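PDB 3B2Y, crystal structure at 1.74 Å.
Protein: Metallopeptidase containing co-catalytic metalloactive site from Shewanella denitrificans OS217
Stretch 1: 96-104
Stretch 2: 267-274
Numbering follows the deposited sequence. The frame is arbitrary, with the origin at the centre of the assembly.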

# COMPACT_ATOMS: atom_id res chain seq x y z
N ALA A 96 16.03 14.89 -2.42
CA ALA A 96 15.59 15.69 -3.57
C ALA A 96 14.19 15.35 -4.11
O ALA A 96 13.56 16.22 -4.72
N LEU A 97 13.76 14.11 -3.96
CA LEU A 97 12.41 13.70 -4.40
C LEU A 97 11.40 14.66 -3.77
O LEU A 97 10.54 15.21 -4.43
N PHE A 98 11.60 14.97 -2.50
CA PHE A 98 10.61 15.78 -1.78
C PHE A 98 10.52 17.22 -2.22
O PHE A 98 9.56 17.91 -1.87
N GLU A 99 11.47 17.69 -3.05
CA GLU A 99 11.35 19.03 -3.65
C GLU A 99 10.31 19.11 -4.74
O GLU A 99 9.93 20.20 -5.13
N ARG A 100 9.87 17.97 -5.28
CA ARG A 100 8.87 18.02 -6.33
C ARG A 100 7.54 17.40 -5.97
O ARG A 100 6.59 17.54 -6.73
N VAL A 101 7.45 16.80 -4.78
CA VAL A 101 6.22 16.13 -4.35
C VAL A 101 6.08 16.12 -2.84
O VAL A 101 7.08 15.95 -2.11
N ASN A 102 4.86 16.33 -2.36
CA ASN A 102 4.58 16.09 -0.93
C ASN A 102 4.24 14.63 -0.82
O ASN A 102 3.13 14.23 -1.10
N LEU A 103 5.22 13.79 -0.53
CA LEU A 103 4.96 12.34 -0.48
C LEU A 103 4.69 11.96 0.96
O LEU A 103 5.44 12.34 1.87
N SER A 104 3.54 11.32 1.16
CA SER A 104 3.18 10.77 2.48
C SER A 104 3.22 9.26 2.42
O SER A 104 2.92 8.68 1.40
N PHE A 267 4.28 5.02 -9.87
CA PHE A 267 3.18 5.88 -9.37
C PHE A 267 3.71 7.33 -9.28
O PHE A 267 3.10 8.29 -9.75
N ILE A 268 4.88 7.44 -8.69
CA ILE A 268 5.60 8.71 -8.54
C ILE A 268 6.02 9.30 -9.88
O ILE A 268 5.83 10.48 -10.09
N ALA A 269 6.53 8.47 -10.80
CA ALA A 269 6.84 8.95 -12.14
C ALA A 269 5.62 9.55 -12.89
O ALA A 269 5.77 10.50 -13.68
N HIS A 270 4.44 8.98 -12.69
CA HIS A 270 3.23 9.43 -13.40
C HIS A 270 2.67 10.66 -12.75
O HIS A 270 2.34 11.62 -13.43
N CYS A 271 2.67 10.64 -11.41
CA CYS A 271 1.97 11.64 -10.60
C CYS A 271 2.82 12.81 -10.16
O CYS A 271 2.29 13.87 -9.83
N ALA A 272 4.15 12.63 -10.13
CA ALA A 272 5.03 13.74 -9.84
C ALA A 272 6.16 13.68 -10.84
O ALA A 272 7.27 13.36 -10.46
N PRO A 273 5.87 13.93 -12.12
CA PRO A 273 6.90 13.75 -13.13
C PRO A 273 8.09 14.71 -12.98
O PRO A 273 7.98 15.79 -12.35
N ILE A 274 9.23 14.24 -13.47
CA ILE A 274 10.41 15.08 -13.70
C ILE A 274 10.15 15.99 -14.90
O ILE A 274 9.66 17.12 -14.75

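The two stretches meet through a small apolar cluster and one arginine. Together they bury 358 Å² of surface. Stretch 1 runs from a turn with helical backbone angles into a strand at Asn102. Stretch 2 is the end of a helix followed by a short tail. The backbones come nearest at Val101 and Ala272, whose CA atoms lie 6.1 Å apart.

Ile268 is the main apolar residue on the helix. Its CA-to-CB bond points toward stretch 1. With chi1 m and chi2 t the chain is extended, and CD1 touches two leucines. Leu103 CD2 lies 3.4 Å from Ile268 CD1, and Leu97 CD2 lies 3.6 Å from the same atom. The leucines arrive differently. Leu103 is on the strand and points toward the helix. Leu97 sets out sideways, but its end comes nearer. Both have chi1 t and chi2 p, and in each this conformation brings CD2 to the isoleucine.

Strand alternation explains the neighbours of Leu103. Asn102 and Ser104 take chi1 m and are out of reach of stretch 2. Their polar side-chain atoms are hydrogen-bonded elsewhere in the structure.

Val101, with chi1 p, points toward Ala272, which points back. Val101 CB and Ala272 CB are 3.6 Å apart. The methyl of Ala272 is short enough to fit at this close backbone approach.

Arg100 supplies the polar contact. It leaves the backbone with chi1 p, then extends through chi2 t and chi3 t. Chi4 is -76°, which turns the guanidinium out of line with the extended chain. In this conformation Arg100 NE donates a hydrogen bond to Ala272 O at 2.7 Å, with an N-H...O angle of 163°. The oxygen lies at the edge of the guanidinium, near its plane, as suits a nearly straight bond. Ala272 is the first residue to leave helical phi/psi, and its carbonyl is met by this side chain.

Ile274 covers one face of the guanidinium, with Ile274 CG1 3.8 Å from Arg100 CZ. Its chi1 is m, while chi2 lies between wells at 137°. Arg100 CD also lies 3.5 Å from Pro273 O. Arg100 NH2 lies 3.9 Å from Ile268 CG2, so the arginine borders the apolar cluster.

Other side chains stay out of the contact. Ala269 and Pro273 point away, and Cys271 points sideways with chi1 m. Phe267, chi1 t, also starts sideways; its end comes nearer, but Phe267 CE2 is still 5.1 Å from Leu103 CD1.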

# COMPACT_ATOMS: atom_id res chain seq x y z
CB ALA A 96 16.60 15.61 -4.73
CB LEU A 97 12.11 12.26 -4.05
CG LEU A 97 10.62 11.91 -4.23
CD1 LEU A 97 10.17 12.17 -5.70
CD2 LEU A 97 10.30 10.53 -3.73
CB PHE A 98 10.79 15.61 -0.28
CG PHE A 98 10.88 14.18 0.11
CD1 PHE A 98 9.87 13.31 -0.20
CD2 PHE A 98 11.99 13.67 0.72
CE1 PHE A 98 9.95 11.96 0.12
CE2 PHE A 98 12.06 12.33 1.05
CZ PHE A 98 11.05 11.48 0.72
CB GLU A 99 12.69 19.48 -4.24
CG GLU A 99 13.77 19.55 -3.18
CD GLU A 99 15.12 20.02 -3.72
OE1 GLU A 99 15.16 20.65 -4.80
OE2 GLU A 99 16.13 19.74 -3.05
CB ARG A 100 9.41 17.49 -7.65
CG ARG A 100 9.42 16.04 -7.85
CD ARG A 100 9.76 15.77 -9.34
NE ARG A 100 9.64 14.35 -9.60
CZ ARG A 100 10.54 13.44 -9.22
NH1 ARG A 100 11.69 13.82 -8.68
NH2 ARG A 100 10.33 12.17 -9.47
CB VAL A 101 6.14 14.71 -4.97
CG1 VAL A 101 7.27 13.84 -4.45
CG2 VAL A 101 4.75 14.02 -4.71
CB ASN A 102 3.43 16.97 -0.47
CG ASN A 102 3.72 18.43 -0.64
OD1 ASN A 102 4.78 18.91 -0.22
ND2 ASN A 102 2.74 19.17 -1.20
CB LEU A 103 6.11 11.52 -1.06
CG LEU A 103 5.96 9.97 -1.15
CD1 LEU A 103 4.68 9.59 -1.92
CD2 LEU A 103 7.12 9.35 -1.86
CB SER A 104 1.83 11.33 2.85
OG SER A 104 1.91 12.77 3.02
CB PHE A 267 2.72 5.31 -8.02
CG PHE A 267 1.83 6.21 -7.21
CD1 PHE A 267 0.52 6.46 -7.60
CD2 PHE A 267 2.26 6.77 -6.04
CE1 PHE A 267 -0.32 7.28 -6.79
CE2 PHE A 267 1.43 7.57 -5.27
CZ PHE A 267 0.16 7.84 -5.67
CB ILE A 268 6.83 8.57 -7.63
CG1 ILE A 268 6.41 8.38 -6.16
CG2 ILE A 268 7.75 9.83 -7.73
CD1 ILE A 268 7.53 8.82 -5.22
CB ALA A 269 7.46 7.84 -13.00
CB HIS A 270 2.14 8.35 -13.42
CG HIS A 270 0.98 8.74 -14.28
ND1 HIS A 270 -0.10 9.45 -13.82
CD2 HIS A 270 0.79 8.58 -15.60
CE1 HIS A 270 -0.92 9.69 -14.82
NE2 HIS A 270 -0.41 9.15 -15.91
CB CYS A 271 1.36 10.98 -9.38
SG CYS A 271 0.03 9.82 -9.80
CB ALA A 272 5.55 13.67 -8.40
CB PRO A 273 6.16 13.98 -14.48
CG PRO A 273 4.89 14.65 -14.13
CD PRO A 273 4.58 14.37 -12.70
CB ILE A 274 11.67 14.20 -13.96
CG1 ILE A 274 12.19 13.65 -12.61
CG2 ILE A 274 12.74 14.99 -14.71
CD1 ILE A 274 12.60 12.20 -12.64